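CurH (Lyngbya majuscula, PDB 3KG7) probably dehydrates a beta-hydroxyacyl polyketide intermediate, as the double-hotdog dehydratase domain of a curacin polyketide synthase module. Local coordinates at residues V224-H238 with F275-P287. Residues are numbered along the deposited sequence; the frame is centred on the assembly and turned at random.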
loop_
_atom_site.group_PDB
_atom_site.type_symbol
_atom_site.label_atom_id
_atom_site.label_comp_id
_atom_site.label_asym_id
_atom_site.label_seq_id
_atom_site.Cartn_x
_atom_site.Cartn_y
_atom_site.Cartn_z
ATOM N N VAL C 224 35.104 -1.989 18.410
ATOM C CA VAL C 224 33.809 -2.633 18.197
ATOM C C VAL C 224 32.665 -1.750 18.687
ATOM O O VAL C 224 32.728 -1.195 19.783
ATOM C CB VAL C 224 33.766 -4.023 18.893
ATOM C CG1 VAL C 224 32.343 -4.583 18.962
ATOM C CG2 VAL C 224 34.706 -5.006 18.185
ATOM N N PHE C 225 31.625 -1.635 17.862
ATOM C CA PHE C 225 30.457 -0.783 18.129
ATOM C C PHE C 225 29.450 -1.423 19.087
ATOM O O PHE C 225 29.283 -2.645 19.106
ATOM C CB PHE C 225 29.769 -0.441 16.797
ATOM C CG PHE C 225 28.587 0.484 16.919
ATOM C CD1 PHE C 225 28.726 1.760 17.470
ATOM C CD2 PHE C 225 27.337 0.094 16.431
ATOM C CE1 PHE C 225 27.621 2.622 17.562
ATOM C CE2 PHE C 225 26.232 0.946 16.513
ATOM C CZ PHE C 225 26.372 2.211 17.080
ATOM N N TRP C 226 28.792 -0.579 19.883
ATOM C CA TRP C 226 27.661 -0.984 20.726
ATOM C C TRP C 226 26.344 -0.633 20.024
ATOM O O TRP C 226 25.897 0.518 20.083
ATOM C CB TRP C 226 27.705 -0.262 22.078
ATOM C CG TRP C 226 28.666 -0.801 23.108
ATOM C CD1 TRP C 226 29.870 -0.260 23.462
ATOM C CD2 TRP C 226 28.483 -1.952 23.947
ATOM N NE1 TRP C 226 30.459 -1.011 24.455
ATOM C CE2 TRP C 226 29.629 -2.054 24.773
ATOM C CE3 TRP C 226 27.471 -2.912 24.075
ATOM C CZ2 TRP C 226 29.790 -3.080 25.716
ATOM C CZ3 TRP C 226 27.631 -3.935 25.018
ATOM C CH2 TRP C 226 28.784 -4.008 25.823
ATOM N N ALA C 227 25.728 -1.622 19.374
ATOM C CA ALA C 227 24.485 -1.418 18.615
ATOM C C ALA C 227 23.233 -1.578 19.469
ATOM O O ALA C 227 23.100 -2.576 20.185
ATOM C CB ALA C 227 24.417 -2.368 17.437
ATOM N N PRO C 228 22.317 -0.591 19.406
ATOM C CA PRO C 228 20.998 -0.746 20.008
ATOM C C PRO C 228 20.344 -2.046 19.551
ATOM O O PRO C 228 20.358 -2.366 18.365
ATOM C CB PRO C 228 20.229 0.465 19.476
ATOM C CG PRO C 228 21.278 1.498 19.259
ATOM C CD PRO C 228 22.492 0.741 18.797
ATOM N N TRP C 229 19.786 -2.792 20.498
ATOM C CA TRP C 229 19.269 -4.126 20.213
ATOM C C TRP C 229 17.782 -4.287 20.541
ATOM O O TRP C 229 17.036 -4.930 19.797
ATOM C CB TRP C 229 20.109 -5.177 20.943
ATOM C CG TRP C 229 19.634 -6.585 20.742
ATOM C CD1 TRP C 229 19.333 -7.192 19.552
ATOM C CD2 TRP C 229 19.417 -7.568 21.762
ATOM N NE1 TRP C 229 18.935 -8.489 19.771
ATOM C CE2 TRP C 229 18.977 -8.747 21.117
ATOM C CE3 TRP C 229 19.546 -7.567 23.159
ATOM C CZ2 TRP C 229 18.667 -9.918 21.824
ATOM C CZ3 TRP C 229 19.234 -8.732 23.861
ATOM C CH2 TRP C 229 18.803 -9.891 23.190
ATOM N N ARG C 230 17.366 -3.725 21.670
ATOM C CA ARG C 230 15.953 -3.675 22.027
ATOM C C ARG C 230 15.664 -2.586 23.057
ATOM O O ARG C 230 16.559 -2.151 23.792
ATOM C CB ARG C 230 15.429 -5.047 22.492
ATOM C CG ARG C 230 15.859 -5.491 23.881
ATOM C CD ARG C 230 15.180 -6.800 24.273
ATOM N NE ARG C 230 15.932 -7.506 25.317
ATOM C CZ ARG C 230 15.663 -8.732 25.766
ATOM N NH1 ARG C 230 14.644 -9.436 25.284
ATOM N NH2 ARG C 230 16.423 -9.259 26.712
ATOM N N VAL C 231 14.409 -2.144 23.077
ATOM C CA VAL C 231 13.910 -1.159 24.033
ATOM C C VAL C 231 12.602 -1.690 24.607
ATOM O O VAL C 231 11.677 -1.999 23.857
ATOM C CB VAL C 231 13.652 0.216 23.359
ATOM C CG1 VAL C 231 13.037 1.205 24.353
ATOM C CG2 VAL C 231 14.932 0.782 22.775
ATOM N N LYS C 232 12.530 -1.806 25.928
ATOM C CA LYS C 232 11.333 -2.316 26.584
ATOM C C LYS C 232 10.132 -1.416 26.311
ATOM O O LYS C 232 9.129 -1.872 25.774
ATOM C CB LYS C 232 11.578 -2.472 28.088
ATOM C CG LYS C 232 10.331 -2.767 28.926
ATOM C CD LYS C 232 9.942 -4.244 28.924
ATOM C CE LYS C 232 8.642 -4.446 29.690
ATOM N NZ LYS C 232 8.422 -5.873 30.030
ATOM N N GLU C 233 10.252 -0.139 26.667
ATOM C CA GLU C 233 9.162 0.819 26.490
ATOM C C GLU C 233 9.702 2.207 26.178
ATOM O O GLU C 233 10.779 2.590 26.645
ATOM C CB GLU C 233 8.242 0.847 27.727
ATOM C CG GLU C 233 7.169 1.945 27.716
ATOM C CD GLU C 233 5.763 1.430 28.037
ATOM O OE1 GLU C 233 5.487 0.236 27.781
ATOM O OE2 GLU C 233 4.922 2.223 28.524
HETATM N N MSE C 234 8.949 2.945 25.370
HETATM C CA MSE C 234 9.241 4.342 25.096
HETATM C C MSE C 234 7.925 5.112 25.086
HETATM O O MSE C 234 7.005 4.786 24.337
HETATM C CB MSE C 234 9.992 4.500 23.769
HETATM C CG MSE C 234 10.917 5.713 23.713
HETATM SE SE MSE C 234 10.085 7.325 22.988
HETATM C CE MSE C 234 11.036 8.730 23.957
ATOM N N THR C 235 7.823 6.112 25.951
ATOM C CA THR C 235 6.625 6.944 26.003
ATOM C C THR C 235 6.975 8.381 25.696
ATOM O O THR C 235 8.068 8.847 26.028
ATOM C CB THR C 235 5.961 6.926 27.382
ATOM O OG1 THR C 235 6.816 7.580 28.331
ATOM C CG2 THR C 235 5.675 5.496 27.823
ATOM N N LEU C 236 6.041 9.085 25.071
ATOM C CA LEU C 236 6.191 10.510 24.846
ATOM C C LEU C 236 4.823 11.181 24.954
ATOM O O LEU C 236 3.871 10.766 24.284
ATOM C CB LEU C 236 6.842 10.769 23.484
ATOM C CG LEU C 236 7.122 12.234 23.145
ATOM C CD1 LEU C 236 8.121 12.851 24.130
ATOM C CD2 LEU C 236 7.599 12.369 21.711
ATOM N N SER C 237 4.728 12.203 25.804
ATOM C CA SER C 237 3.447 12.864 26.081
ATOM C C SER C 237 3.130 13.965 25.081
ATOM O O SER C 237 1.969 14.159 24.727
ATOM C CB SER C 237 3.412 13.458 27.487
ATOM O OG SER C 237 3.811 12.507 28.449
ATOM N N HIS C 238 4.153 14.698 24.642
ATOM C CA HIS C 238 3.968 15.764 23.652
ATOM C C HIS C 238 5.248 16.002 22.849
ATOM O O HIS C 238 6.287 15.434 23.175
ATOM C CB HIS C 238 3.443 17.061 24.301
ATOM C CG HIS C 238 4.256 17.542 25.461
ATOM N ND1 HIS C 238 5.473 18.167 25.306
ATOM C CD2 HIS C 238 4.016 17.506 26.793
ATOM C CE1 HIS C 238 5.955 18.486 26.495
ATOM N NE2 HIS C 238 5.089 18.097 27.414
ATOM N N PHE C 275 8.379 14.560 30.328
ATOM C CA PHE C 275 7.362 14.495 29.277
ATOM C C PHE C 275 7.541 13.276 28.366
ATOM O O PHE C 275 6.752 13.053 27.448
ATOM C CB PHE C 275 7.321 15.804 28.475
ATOM C CG PHE C 275 8.535 16.034 27.623
ATOM C CD1 PHE C 275 9.757 16.390 28.200
ATOM C CD2 PHE C 275 8.458 15.900 26.240
ATOM C CE1 PHE C 275 10.884 16.598 27.420
ATOM C CE2 PHE C 275 9.583 16.105 25.445
ATOM C CZ PHE C 275 10.800 16.459 26.038
ATOM N N GLY C 276 8.577 12.489 28.632
ATOM C CA GLY C 276 8.799 11.242 27.919
ATOM C C GLY C 276 9.867 10.413 28.595
ATOM O O GLY C 276 10.643 10.932 29.402
ATOM N N ARG C 277 9.901 9.119 28.289
ATOM C CA ARG C 277 10.945 8.251 28.832
ATOM C C ARG C 277 11.243 7.064 27.934
ATOM O O ARG C 277 10.398 6.642 27.141
ATOM C CB ARG C 277 10.608 7.781 30.254
ATOM C CG ARG C 277 9.416 6.839 30.357
ATOM C CD ARG C 277 9.169 6.433 31.801
ATOM N NE ARG C 277 10.395 5.946 32.439
ATOM C CZ ARG C 277 10.576 5.849 33.756
ATOM N NH1 ARG C 277 9.612 6.207 34.598
ATOM N NH2 ARG C 277 11.729 5.392 34.231
ATOM N N ILE C 278 12.464 6.551 28.063
ATOM C CA ILE C 278 12.912 5.361 27.357
ATOM C C ILE C 278 13.357 4.357 28.414
ATOM O O ILE C 278 14.307 4.617 29.161
ATOM C CB ILE C 278 14.094 5.677 26.397
ATOM C CG1 ILE C 278 13.721 6.814 25.437
ATOM C CG2 ILE C 278 14.530 4.425 25.614
ATOM C CD1 ILE C 278 14.887 7.592 24.927
ATOM N N ASN C 279 12.656 3.228 28.488
ATOM C CA ASN C 279 12.977 2.172 29.452
ATOM C C ASN C 279 13.606 0.939 28.819
ATOM O O ASN C 279 13.160 0.456 27.779
ATOM C CB ASN C 279 11.746 1.755 30.262
ATOM C CG ASN C 279 11.178 2.889 31.077
ATOM O OD1 ASN C 279 11.816 3.381 32.008
ATOM N ND2 ASN C 279 9.964 3.312 30.736
ATOM N N GLY C 280 14.645 0.433 29.471
ATOM C CA GLY C 280 15.311 -0.783 29.030
ATOM C C GLY C 280 16.035 -0.649 27.707
ATOM O O GLY C 280 16.086 -1.606 26.933
ATOM N N PHE C 281 16.592 0.539 27.454
ATOM C CA PHE C 281 17.389 0.795 26.250
ATOM C C PHE C 281 18.633 -0.085 26.254
ATOM O O PHE C 281 19.579 0.163 27.008
ATOM C CB PHE C 281 17.777 2.280 26.141
ATOM C CG PHE C 281 18.530 2.624 24.874
ATOM C CD1 PHE C 281 19.906 2.844 24.900
ATOM C CD2 PHE C 281 17.863 2.724 23.650
ATOM C CE1 PHE C 281 20.610 3.158 23.719
ATOM C CE2 PHE C 281 18.562 3.042 22.470
ATOM C CZ PHE C 281 19.935 3.259 22.509
ATOM N N THR C 282 18.626 -1.111 25.408
ATOM C CA THR C 282 19.675 -2.124 25.433
ATOM C C THR C 282 20.598 -2.046 24.214
ATOM O O THR C 282 20.139 -2.027 23.065
ATOM C CB THR C 282 19.071 -3.536 25.561
ATOM O OG1 THR C 282 18.096 -3.550 26.613
ATOM C CG2 THR C 282 20.154 -4.559 25.868
ATOM N N VAL C 283 21.900 -1.985 24.475
ATOM C CA VAL C 283 22.900 -2.059 23.416
ATOM C C VAL C 283 23.628 -3.400 23.483
ATOM O O VAL C 283 23.750 -3.993 24.552
ATOM C CB VAL C 283 23.909 -0.878 23.468
ATOM C CG1 VAL C 283 23.209 0.440 23.130
ATOM C CG2 VAL C 283 24.601 -0.797 24.833
ATOM N N LYS C 284 24.084 -3.887 22.335
ATOM C CA LYS C 284 24.864 -5.120 22.286
ATOM C C LYS C 284 26.051 -4.952 21.340
ATOM O O LYS C 284 25.961 -4.237 20.334
ATOM C CB LYS C 284 23.988 -6.305 21.862
ATOM C CG LYS C 284 24.638 -7.678 22.054
ATOM C CD LYS C 284 23.753 -8.810 21.543
ATOM C CE LYS C 284 23.796 -8.923 20.023
ATOM N NZ LYS C 284 23.084 -10.135 19.535
ATOM N N ARG C 285 27.162 -5.604 21.674
ATOM C CA ARG C 285 28.367 -5.569 20.846
ATOM C C ARG C 285 28.080 -6.083 19.432
ATOM O O ARG C 285 27.479 -7.147 19.254
ATOM C CB ARG C 285 29.482 -6.390 21.496
ATOM C CG ARG C 285 29.906 -5.899 22.875
ATOM C CD ARG C 285 31.024 -4.856 22.813
ATOM N NE ARG C 285 32.307 -5.424 22.385
ATOM C CZ ARG C 285 33.504 -4.936 22.708
ATOM N NH1 ARG C 285 33.615 -3.866 23.487
ATOM N NH2 ARG C 285 34.600 -5.528 22.256
ATOM N N ALA C 286 28.493 -5.311 18.432
ATOM C CA ALA C 286 28.285 -5.687 17.040
ATOM C C ALA C 286 29.507 -5.343 16.194
ATOM O O ALA C 286 29.667 -4.196 15.769
ATOM C CB ALA C 286 27.022 -5.022 16.484
ATOM N N PRO C 287 30.387 -6.335 15.965
ATOM C CA PRO C 287 31.551 -6.137 15.096
ATOM C C PRO C 287 31.128 -5.896 13.648
ATOM O O PRO C 287 30.077 -6.378 13.221
ATOM C CB PRO C 287 32.330 -7.447 15.233
ATOM C CG PRO C 287 31.334 -8.445 15.698
ATOM C CD PRO C 287 30.338 -7.698 16.527
#
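W226 and R285 meet on one face of segments 224-238 and 275-287, antiparallel throughout and each turning a corner (at K232 and G280), within the double-hotdog fold. Backbone bonds run along both halves of the pair, and two classic beta bulges interrupt their register, opposite T282 (W229 and R230) and opposite N279 (K232 and E233). S237 N closes the far end on F275 O at 2.7 Å, and S237 OG adds a second donor from above that carbonyl's plane.

Among the aromatic contacts, R285 CD lies over one face of the W226 six-membered ring, 3.7 Å from its centroid, while V283 CG2 reaches CE3 of the same indole. With an alanine in place of W226, the R285 CG and CD methylenes would probably lose the ring they lie over, and V283 CG2 its neighbour at CE3. K284 NZ stands over the W229 pyrrole ring in a cation-pi contact, 4.7 Å from its centroid. The F275 ring lies nearly parallel to H238's but slid aside, with F275 CB 3.4 Å from H238 NE2.

Apolar packing continues toward helix 52-62, where M234 touches I55 and L59. This selenomethionine has CG swung roughly anti to N (chi1 -151°), which lays M234 CG against I278 CG1 at 3.5 Å.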